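Local coordinates for Oxidored_FMN domain-containing protein ([Pseudomonas] geniculata N1, PDB 6L6J) that probably oxidises the amine 6-hydroxypseudooxynicotine, using a bound flavin mononucleotide and an iron-sulfur cluster, at residues R48-W53 and P378-P383; W263-G268 and M567-N572. All blocks are in the same frame, centred on the assembly; numbering follows the deposited sequence.

Overall arrangement
From the N terminus the chain first builds a TIM barrel, an eight-stranded parallel barrel to which both first segments belong. Residues 48-53 end helix 38-51, and residues 263-268 follow barrel strand 255-261 beside the FMN. The chain then leaves the barrel, and 378-383, in the loop before strand 390-394, returns to 48-53 and closes contact 1. Further on, helix 567-577 of the OYE-like second alpha/beta domain meets 263-268 and closes contact 2. The segments alternate, so the two loops cross. Contact 1 ties the barrel to the approach to the ADP-binding Rossmann-like domain, and contact 2 ties it to the other alpha/beta domain; their centres lie about 32 Å apart.

Contact 1 (R48-W53 and P378-P383); sequences RAEGGW and PEKVPP
Lys-380 carries CG anti to its carbonyl carbon (chi1 -69°) and bends at chi3 (-66°), which swings its ammonium toward Glu-50, whose chain runs extended beyond CG (chi2 165°). Glu-50 sits in the last turn of helix 38-51 of the TIM barrel, a helix that ends in a Schellman motif at Gly-52. The two side chains cross at about a right angle, and Glu-50 OE2 and Lys-380 NZ form a long salt bridge of 3.8 Å. At that separation on the surface the pair is a loose electrostatic tie, and long flexible residues of opposite charge suit it because they can span the gap between helix and loop. Away from this pair the anchoring is firmer: buried Arg-48 forms a salt bridge with Glu-371 and donates through NE to Ser-323 O, while Pro-378 packs on Pro-327. Past Lys-380, Val-381 touches helices 398-410 and 653-666. Gly-52 takes a positive phi, a conformation that glycine adopts far more readily than a residue with a CB. The Schellman pair of bonds closes the helix end: Trp-53 N donates to Arg-48 O at 3.2 Å, and Gly-52 N donates weakly to Ala-49 O at 3.1 Å.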
ATOM      1  N   ARG A  48     -12.941  10.803   0.463  1.00 32.67           N
ATOM      2  CA  ARG A  48     -13.551   9.473   0.177  1.00 31.29           C
ATOM      3  C   ARG A  48     -15.079   9.537   0.376  1.00 28.72           C
ATOM      4  O   ARG A  48     -15.807   8.896  -0.398  1.00 26.20           O
ATOM      5  CB  ARG A  48     -12.788   8.411   0.975  1.00 30.73           C
ATOM      6  CG  ARG A  48     -11.630   7.843   0.170  1.00 31.57           C
ATOM      7  CD  ARG A  48     -10.284   7.995   0.824  1.00 30.91           C
ATOM      8  NE  ARG A  48      -9.220   8.134  -0.146  1.00 29.92           N
ATOM      9  CZ  ARG A  48      -8.336   9.119  -0.158  1.00 33.64           C
ATOM     10  NH1 ARG A  48      -8.391  10.081   0.748  1.00 34.75           N
ATOM     11  NH2 ARG A  48      -7.368   9.135  -1.063  1.00 35.81           N
ATOM     12  N   ALA A  49     -15.557  10.349   1.312  1.00 28.62           N
ATOM     13  CA  ALA A  49     -16.974  10.764   1.365  1.00 29.85           C
ATOM     14  C   ALA A  49     -17.324  11.572   0.089  1.00 28.94           C
ATOM     15  O   ALA A  49     -18.310  11.251  -0.592  1.00 26.77           O
ATOM     16  CB  ALA A  49     -17.216  11.525   2.652  1.00 29.34           C
ATOM     17  N   GLU A  50     -16.516  12.574  -0.257  1.00 31.99           N
ATOM     18  CA  GLU A  50     -16.699  13.406  -1.481  1.00 33.56           C
ATOM     19  C   GLU A  50     -16.842  12.469  -2.690  1.00 32.73           C
ATOM     20  O   GLU A  50     -17.741  12.700  -3.477  1.00 32.96           O
ATOM     21  CB  GLU A  50     -15.530  14.390  -1.599  1.00 38.65           C
ATOM     22  CG  GLU A  50     -15.901  15.790  -2.024  1.00 41.43           C
ATOM     23  CD  GLU A  50     -14.796  16.815  -1.783  1.00 54.87           C
ATOM     24  OE1 GLU A  50     -14.520  17.152  -0.575  1.00 62.47           O
ATOM     25  OE2 GLU A  50     -14.197  17.303  -2.796  1.00 57.62           O
ATOM     26  N   GLY A  51     -16.013  11.413  -2.792  1.00 32.96           N
ATOM     27  CA  GLY A  51     -15.947  10.458  -3.925  1.00 30.10           C
ATOM     28  C   GLY A  51     -17.103   9.465  -4.001  1.00 29.52           C
ATOM     29  O   GLY A  51     -17.277   8.840  -5.067  1.00 28.46           O
ATOM     30  N   GLY A  52     -17.871   9.293  -2.926  1.00 28.70           N
ATOM     31  CA  GLY A  52     -19.187   8.626  -2.969  1.00 27.35           C
ATOM     32  C   GLY A  52     -19.197   7.270  -2.292  1.00 27.96           C
ATOM     33  O   GLY A  52     -20.180   6.476  -2.512  1.00 30.71           O
ATOM     34  N   TRP A  53     -18.180   6.985  -1.487  1.00 24.01           N
ATOM     35  CA  TRP A  53     -18.154   5.770  -0.635  1.00 23.71           C
ATOM     36  C   TRP A  53     -19.281   5.895   0.395  1.00 21.07           C
ATOM     37  O   TRP A  53     -19.398   6.948   0.984  1.00 22.93           O
ATOM     38  CB  TRP A  53     -16.750   5.567  -0.028  1.00 24.21           C
ATOM     39  CG  TRP A  53     -15.718   5.284  -1.082  1.00 24.67           C
ATOM     40  CD1 TRP A  53     -15.025   6.206  -1.824  1.00 23.39           C
ATOM     41  CD2 TRP A  53     -15.309   3.982  -1.566  1.00 23.64           C
ATOM     42  NE1 TRP A  53     -14.208   5.559  -2.719  1.00 25.47           N
ATOM     43  CE2 TRP A  53     -14.342   4.199  -2.567  1.00 23.31           C
ATOM     44  CE3 TRP A  53     -15.619   2.666  -1.212  1.00 25.08           C
ATOM     45  CZ2 TRP A  53     -13.721   3.152  -3.239  1.00 24.61           C
ATOM     46  CZ3 TRP A  53     -15.004   1.623  -1.876  1.00 25.34           C
ATOM     47  CH2 TRP A  53     -14.082   1.864  -2.893  1.00 25.11           C
ATOM     48  N   PRO A 378      -7.845  14.795  -5.332  1.00 31.18           N
ATOM     49  CA  PRO A 378      -7.827  13.679  -6.278  1.00 30.78           C
ATOM     50  C   PRO A 378      -8.226  13.973  -7.731  1.00 28.11           C
ATOM     51  O   PRO A 378      -7.606  13.396  -8.585  1.00 28.56           O
ATOM     52  CB  PRO A 378      -8.805  12.653  -5.683  1.00 29.35           C
ATOM     53  CG  PRO A 378      -9.533  13.369  -4.568  1.00 29.11           C
ATOM     54  CD  PRO A 378      -8.635  14.499  -4.127  1.00 29.44           C
ATOM     55  N   GLU A 379      -9.248  14.791  -7.962  1.00 30.30           N
ATOM     56  CA  GLU A 379      -9.771  15.106  -9.324  1.00 33.20           C
ATOM     57  C   GLU A 379      -9.594  16.592  -9.660  1.00 36.48           C
ATOM     58  O   GLU A 379      -9.107  16.871 -10.768  1.00 39.41           O
ATOM     59  CB  GLU A 379     -11.239  14.729  -9.447  1.00 33.24           C
ATOM     60  CG  GLU A 379     -11.515  13.273  -9.102  1.00 36.09           C
ATOM     61  CD  GLU A 379     -10.820  12.220  -9.960  1.00 34.89           C
ATOM     62  OE1 GLU A 379     -10.392  12.515 -11.090  1.00 34.85           O
ATOM     63  OE2 GLU A 379     -10.726  11.094  -9.497  1.00 35.74           O
ATOM     64  N   LYS A 380      -9.947  17.507  -8.752  1.00 35.29           N
ATOM     65  CA  LYS A 380      -9.983  18.966  -9.040  1.00 38.12           C
ATOM     66  C   LYS A 380      -8.567  19.549  -9.096  1.00 36.83           C
ATOM     67  O   LYS A 380      -7.706  19.140  -8.295  1.00 38.23           O
ATOM     68  CB  LYS A 380     -10.820  19.701  -7.989  1.00 43.56           C
ATOM     69  CG  LYS A 380     -12.316  19.418  -8.048  1.00 45.89           C
ATOM     70  CD  LYS A 380     -13.125  20.314  -7.136  1.00 51.40           C
ATOM     71  CE  LYS A 380     -12.847  20.078  -5.662  1.00 55.19           C
ATOM     72  NZ  LYS A 380     -13.963  20.569  -4.809  1.00 55.61           N
ATOM     73  N   VAL A 381      -8.339  20.492 -10.007  1.00 35.60           N
ATOM     74  CA  VAL A 381      -7.073  21.272 -10.089  1.00 36.98           C
ATOM     75  C   VAL A 381      -7.451  22.743 -10.183  1.00 38.05           C
ATOM     76  O   VAL A 381      -8.518  23.086 -10.662  1.00 34.18           O
ATOM     77  CB  VAL A 381      -6.183  20.817 -11.264  1.00 39.04           C
ATOM     78  CG1 VAL A 381      -5.612  19.424 -11.034  1.00 38.36           C
ATOM     79  CG2 VAL A 381      -6.898  20.886 -12.609  1.00 37.44           C
ATOM     80  N   PRO A 382      -6.606  23.666  -9.676  1.00 46.42           N
ATOM     81  CA  PRO A 382      -6.773  25.093  -9.954  1.00 43.76           C
ATOM     82  C   PRO A 382      -6.748  25.336 -11.460  1.00 46.56           C
ATOM     83  O   PRO A 382      -5.943  24.730 -12.166  1.00 46.78           O
ATOM     84  CB  PRO A 382      -5.560  25.762  -9.289  1.00 42.25           C
ATOM     85  CG  PRO A 382      -5.110  24.767  -8.242  1.00 44.85           C
ATOM     86  CD  PRO A 382      -5.453  23.395  -8.799  1.00 46.56           C
ATOM     87  N   PRO A 383      -7.600  26.230 -12.016  1.00 49.28           N
ATOM     88  CA  PRO A 383      -7.552  26.511 -13.447  1.00 48.93           C
ATOM     89  C   PRO A 383      -6.138  26.988 -13.814  1.00 47.35           C
ATOM     90  O   PRO A 383      -5.515  27.663 -13.041  1.00 42.74           O
ATOM     91  CB  PRO A 383      -8.631  27.584 -13.667  1.00 47.16           C
ATOM     92  CG  PRO A 383      -9.531  27.469 -12.451  1.00 46.83           C
ATOM     93  CD  PRO A 383      -8.612  27.043 -11.323  1.00 47.59           C
TER

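Contact 2 (W263-G268 and M567-N572); sequences WAWDSG and MVHVVN. With FMN (flavin mononucleotide), chain B.
His-569 reaches from helix 567-577 to the short helix 263-266 and makes two contacts there with one ring. Its NE2 donates to Ala-264 O at 2.7 Å, nearly straight at 172°; the oxygen lies in the imidazole plane, although the donor stands well above the carbonyl plane. CE1, also on the ring edge, points onto the six-membered ring of Trp-265, 3.4 Å above that ring's plane and over its centre. This is a T-shaped (edge-to-face) pair, with the planes at 77°. Histidine suits the place because it offers an N-H and an aromatic C-H along the same edge, and CG anti to the carbonyl carbon (chi1 -55°) sends that edge toward the barrel. Phe-273 adds a second edge-to-face partner. Cutting the imidazole back to an alanine is likely to leave Ala-264 O without this donor and the face of Trp-265 without its edge-on partner.

Helix 263-266 follows strand 255-261 of the TIM barrel, at the FMN site. On the flavin side Asp-266 OD2 accepts from FMN O3' at 2.7 Å, and the carboxylate is itself steadied by His-173 and Gln-278. Just past the helix, Ser-267 OG shares a hydrogen bond with FMN O4', while the indole of Trp-263 brings NE1 to 3.4 Å from FMN C9.

Packing is slacker beside the buried histidine. Of partly exposed Val-568 it is CG1 that meets residues 263-268, in an apolar touch on Ala-264 CB; a small alanine lets the helices come together here, where Ala-264 CA and Val-568 CA lie 7.7 Å apart. The same Val-568 CG1 also lies over one face of the His-569 ring, offset toward its rim.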
ATOM      1  N   TRP A 263      -1.248  -9.173   7.831  1.00 35.73           N
ATOM      2  CA  TRP A 263      -1.350  -8.031   6.899  1.00 32.98           C
ATOM      3  C   TRP A 263      -0.776  -8.414   5.527  1.00 30.91           C
ATOM      4  O   TRP A 263      -1.340  -7.968   4.521  1.00 32.43           O
ATOM      5  CB  TRP A 263      -0.664  -6.824   7.544  1.00 32.89           C
ATOM      6  CG  TRP A 263      -1.064  -5.490   6.983  1.00 34.95           C
ATOM      7  CD1 TRP A 263      -1.983  -5.232   6.003  1.00 36.11           C
ATOM      8  CD2 TRP A 263      -0.539  -4.210   7.381  1.00 35.19           C
ATOM      9  NE1 TRP A 263      -2.043  -3.887   5.745  1.00 38.04           N
ATOM     10  CE2 TRP A 263      -1.157  -3.239   6.565  1.00 35.29           C
ATOM     11  CE3 TRP A 263       0.402  -3.794   8.334  1.00 35.92           C
ATOM     12  CZ2 TRP A 263      -0.872  -1.882   6.688  1.00 38.62           C
ATOM     13  CZ3 TRP A 263       0.683  -2.443   8.454  1.00 36.39           C
ATOM     14  CH2 TRP A 263       0.057  -1.503   7.636  1.00 37.19           C
ATOM     15  N   ALA A 264       0.278  -9.228   5.490  1.00 30.10           N
ATOM     16  CA  ALA A 264       1.052  -9.577   4.275  1.00 29.01           C
ATOM     17  C   ALA A 264       0.191 -10.440   3.353  1.00 29.82           C
ATOM     18  O   ALA A 264       0.472 -10.456   2.124  1.00 28.31           O
ATOM     19  CB  ALA A 264       2.332 -10.290   4.656  1.00 27.14           C
ATOM     20  N   TRP A 265      -0.803 -11.126   3.943  1.00 30.31           N
ATOM     21  CA  TRP A 265      -1.811 -11.963   3.239  1.00 31.70           C
ATOM     22  C   TRP A 265      -3.131 -11.196   3.007  1.00 31.54           C
ATOM     23  O   TRP A 265      -3.874 -11.538   2.059  1.00 37.13           O
ATOM     24  CB  TRP A 265      -2.020 -13.247   4.041  1.00 33.27           C
ATOM     25  CG  TRP A 265      -0.767 -14.019   4.290  1.00 33.25           C
ATOM     26  CD1 TRP A 265       0.047 -13.947   5.387  1.00 33.45           C
ATOM     27  CD2 TRP A 265      -0.184 -15.003   3.421  1.00 33.04           C
ATOM     28  NE1 TRP A 265       1.102 -14.813   5.260  1.00 34.57           N
ATOM     29  CE2 TRP A 265       0.977 -15.484   4.065  1.00 34.61           C
ATOM     30  CE3 TRP A 265      -0.521 -15.510   2.167  1.00 33.55           C
ATOM     31  CZ2 TRP A 265       1.792 -16.460   3.493  1.00 35.06           C
ATOM     32  CZ3 TRP A 265       0.292 -16.466   1.599  1.00 37.67           C
ATOM     33  CH2 TRP A 265       1.425 -16.945   2.260  1.00 34.96           C
ATOM     34  N   ASP A 266      -3.422 -10.192   3.830  1.00 31.46           N
ATOM     35  CA  ASP A 266      -4.641  -9.340   3.729  1.00 32.48           C
ATOM     36  C   ASP A 266      -4.445  -8.261   2.646  1.00 29.17           C
ATOM     37  O   ASP A 266      -5.267  -8.164   1.736  1.00 27.25           O
ATOM     38  CB  ASP A 266      -4.987  -8.720   5.095  1.00 32.50           C
ATOM     39  CG  ASP A 266      -6.359  -8.035   5.129  1.00 31.25           C
ATOM     40  OD1 ASP A 266      -7.261  -8.518   4.424  1.00 27.20           O
ATOM     41  OD2 ASP A 266      -6.509  -7.036   5.875  1.00 29.18           O
ATOM     42  N   SER A 267      -3.416  -7.437   2.777  1.00 28.38           N
ATOM     43  CA  SER A 267      -3.036  -6.425   1.763  1.00 29.87           C
ATOM     44  C   SER A 267      -1.994  -7.050   0.820  1.00 30.17           C
ATOM     45  O   SER A 267      -0.845  -6.544   0.767  1.00 28.81           O
ATOM     46  CB  SER A 267      -2.533  -5.172   2.440  1.00 31.51           C
ATOM     47  OG  SER A 267      -3.493  -4.687   3.364  1.00 30.05           O
ATOM     48  N   GLY A 268      -2.390  -8.117   0.120  1.00 27.01           N
ATOM     49  CA  GLY A 268      -1.549  -8.869  -0.818  1.00 25.73           C
ATOM     50  C   GLY A 268      -1.052  -8.018  -1.977  1.00 24.51           C
ATOM     51  O   GLY A 268      -1.849  -7.621  -2.787  1.00 20.90           O
ATOM     52  N   MET A 567       8.206  -9.399   1.893  1.00 29.29           N
ATOM     53  CA  MET A 567       9.427 -10.182   2.246  1.00 30.65           C
ATOM     54  C   MET A 567       9.070 -11.671   2.288  1.00 30.08           C
ATOM     55  O   MET A 567       9.713 -12.446   1.565  1.00 30.18           O
ATOM     56  CB  MET A 567      10.062  -9.784   3.583  1.00 29.87           C
ATOM     57  CG  MET A 567      11.563 -10.109   3.587  1.00 30.25           C
ATOM     58  SD  MET A 567      12.422 -10.011   5.175  1.00 27.80           S
ATOM     59  CE  MET A 567      11.965  -8.348   5.663  1.00 30.28           C
ATOM     60  N   VAL A 568       8.047 -12.036   3.063  1.00 27.57           N
ATOM     61  CA  VAL A 568       7.673 -13.460   3.293  1.00 25.71           C
ATOM     62  C   VAL A 568       7.306 -14.121   1.955  1.00 25.13           C
ATOM     63  O   VAL A 568       7.540 -15.312   1.808  1.00 25.04           O
ATOM     64  CB  VAL A 568       6.541 -13.562   4.330  1.00 25.99           C
ATOM     65  CG1 VAL A 568       5.266 -12.887   3.829  1.00 27.83           C
ATOM     66  CG2 VAL A 568       6.260 -14.998   4.743  1.00 24.89           C
ATOM     67  N   HIS A 569       6.719 -13.384   1.014  1.00 26.66           N
ATOM     68  CA  HIS A 569       6.283 -13.908  -0.311  1.00 24.75           C
ATOM     69  C   HIS A 569       7.486 -14.006  -1.252  1.00 25.93           C
ATOM     70  O   HIS A 569       7.546 -15.002  -2.004  1.00 27.33           O
ATOM     71  CB  HIS A 569       5.164 -13.052  -0.937  1.00 25.16           C
ATOM     72  CG  HIS A 569       3.987 -12.892  -0.049  1.00 24.57           C
ATOM     73  ND1 HIS A 569       3.532 -13.919   0.740  1.00 25.44           N
ATOM     74  CD2 HIS A 569       3.221 -11.820   0.224  1.00 25.92           C
ATOM     75  CE1 HIS A 569       2.509 -13.498   1.451  1.00 26.89           C
ATOM     76  NE2 HIS A 569       2.315 -12.197   1.176  1.00 27.45           N
ATOM     77  N   VAL A 570       8.390 -13.018  -1.244  1.00 25.90           N
ATOM     78  CA  VAL A 570       9.615 -13.055  -2.093  1.00 27.37           C
ATOM     79  C   VAL A 570      10.418 -14.295  -1.674  1.00 30.39           C
ATOM     80  O   VAL A 570      10.722 -15.133  -2.568  1.00 30.87           O
ATOM     81  CB  VAL A 570      10.464 -11.777  -2.006  1.00 26.65           C
ATOM     82  CG1 VAL A 570      11.673 -11.879  -2.913  1.00 27.13           C
ATOM     83  CG2 VAL A 570       9.687 -10.515  -2.351  1.00 28.62           C
ATOM     84  N   VAL A 571      10.722 -14.419  -0.374  1.00 29.02           N
ATOM     85  CA  VAL A 571      11.476 -15.570   0.200  1.00 29.33           C
ATOM     86  C   VAL A 571      10.797 -16.878  -0.256  1.00 28.84           C
ATOM     87  O   VAL A 571      11.471 -17.657  -0.974  1.00 28.10           O
ATOM     88  CB  VAL A 571      11.609 -15.472   1.733  1.00 29.41           C
ATOM     89  CG1 VAL A 571      12.179 -16.741   2.339  1.00 31.30           C
ATOM     90  CG2 VAL A 571      12.442 -14.280   2.153  1.00 28.64           C
ATOM     91  N   ASN A 572       9.527 -17.114   0.104  1.00 29.86           N
ATOM     92  CA  ASN A 572       8.790 -18.355  -0.288  1.00 32.11           C
ATOM     93  C   ASN A 572       8.940 -18.591  -1.794  1.00 31.74           C
ATOM     94  O   ASN A 572       9.201 -19.725  -2.176  1.00 34.08           O
ATOM     95  CB  ASN A 572       7.298 -18.337   0.036  1.00 31.21           C
ATOM     96  CG  ASN A 572       7.024 -18.435   1.519  1.00 32.70           C
ATOM     97  OD1 ASN A 572       7.939 -18.654   2.296  1.00 30.67           O
ATOM     98  ND2 ASN A 572       5.774 -18.221   1.918  1.00 35.69           N
TER
HETATM   99  N1  FMN B 701      -6.799  -3.121   8.405  1.00 30.60           N
HETATM  100  C2  FMN B 701      -7.220  -2.927   9.697  1.00 31.69           C
HETATM  101  O2  FMN B 701      -8.039  -3.729  10.156  1.00 34.56           O
HETATM  102  N3  FMN B 701      -6.835  -1.914  10.484  1.00 29.69           N
HETATM  103  C4  FMN B 701      -5.971  -0.987  10.037  1.00 28.54           C
HETATM  104  O4  FMN B 701      -5.614  -0.060  10.762  1.00 23.32           O
HETATM  105  C4A FMN B 701      -5.432  -1.124   8.655  1.00 29.52           C
HETATM  106  N5  FMN B 701      -4.553  -0.228   8.146  1.00 29.28           N
HETATM  107  C5A FMN B 701      -4.154  -0.353   6.860  1.00 30.51           C
HETATM  108  C6  FMN B 701      -3.310   0.607   6.307  1.00 28.75           C
HETATM  109  C7  FMN B 701      -2.924   0.482   4.987  1.00 27.65           C
HETATM  110  C7M FMN B 701      -1.976   1.475   4.436  1.00 29.78           C
HETATM  111  C8  FMN B 701      -3.416  -0.623   4.156  1.00 28.42           C
HETATM  112  C8M FMN B 701      -2.979  -0.798   2.731  1.00 33.08           C
HETATM  113  C9  FMN B 701      -4.249  -1.575   4.681  1.00 27.87           C
HETATM  114  C9A FMN B 701      -4.658  -1.487   6.005  1.00 28.46           C
HETATM  115  N10 FMN B 701      -5.548  -2.424   6.549  1.00 28.02           N
HETATM  116  C10 FMN B 701      -5.938  -2.257   7.854  1.00 27.22           C
HETATM  117  C1' FMN B 701      -6.092  -3.574   5.759  1.00 29.24           C
HETATM  118  C2' FMN B 701      -7.250  -3.125   4.888  1.00 26.33           C
HETATM  119  O2' FMN B 701      -8.308  -2.769   5.760  1.00 25.77           O
HETATM  120  C3' FMN B 701      -7.731  -4.197   3.957  1.00 27.04           C
HETATM  121  O3' FMN B 701      -8.268  -5.271   4.730  1.00 29.14           O
HETATM  122  C4' FMN B 701      -6.657  -4.740   3.014  1.00 26.57           C
HETATM  123  O4' FMN B 701      -5.872  -3.652   2.472  1.00 27.59           O
HETATM  124  C5' FMN B 701      -7.270  -5.585   1.907  1.00 22.79           C
HETATM  125  O5' FMN B 701      -8.136  -4.760   1.146  1.00 24.04           O
HETATM  126  P   FMN B 701      -7.608  -4.037  -0.203  1.00 25.80           P
HETATM  127  O1P FMN B 701      -7.256  -5.153  -1.161  1.00 23.09           O
HETATM  128  O2P FMN B 701      -8.794  -3.219  -0.607  1.00 26.19           O
HETATM  129  O3P FMN B 701      -6.413  -3.207   0.226  1.00 25.32           O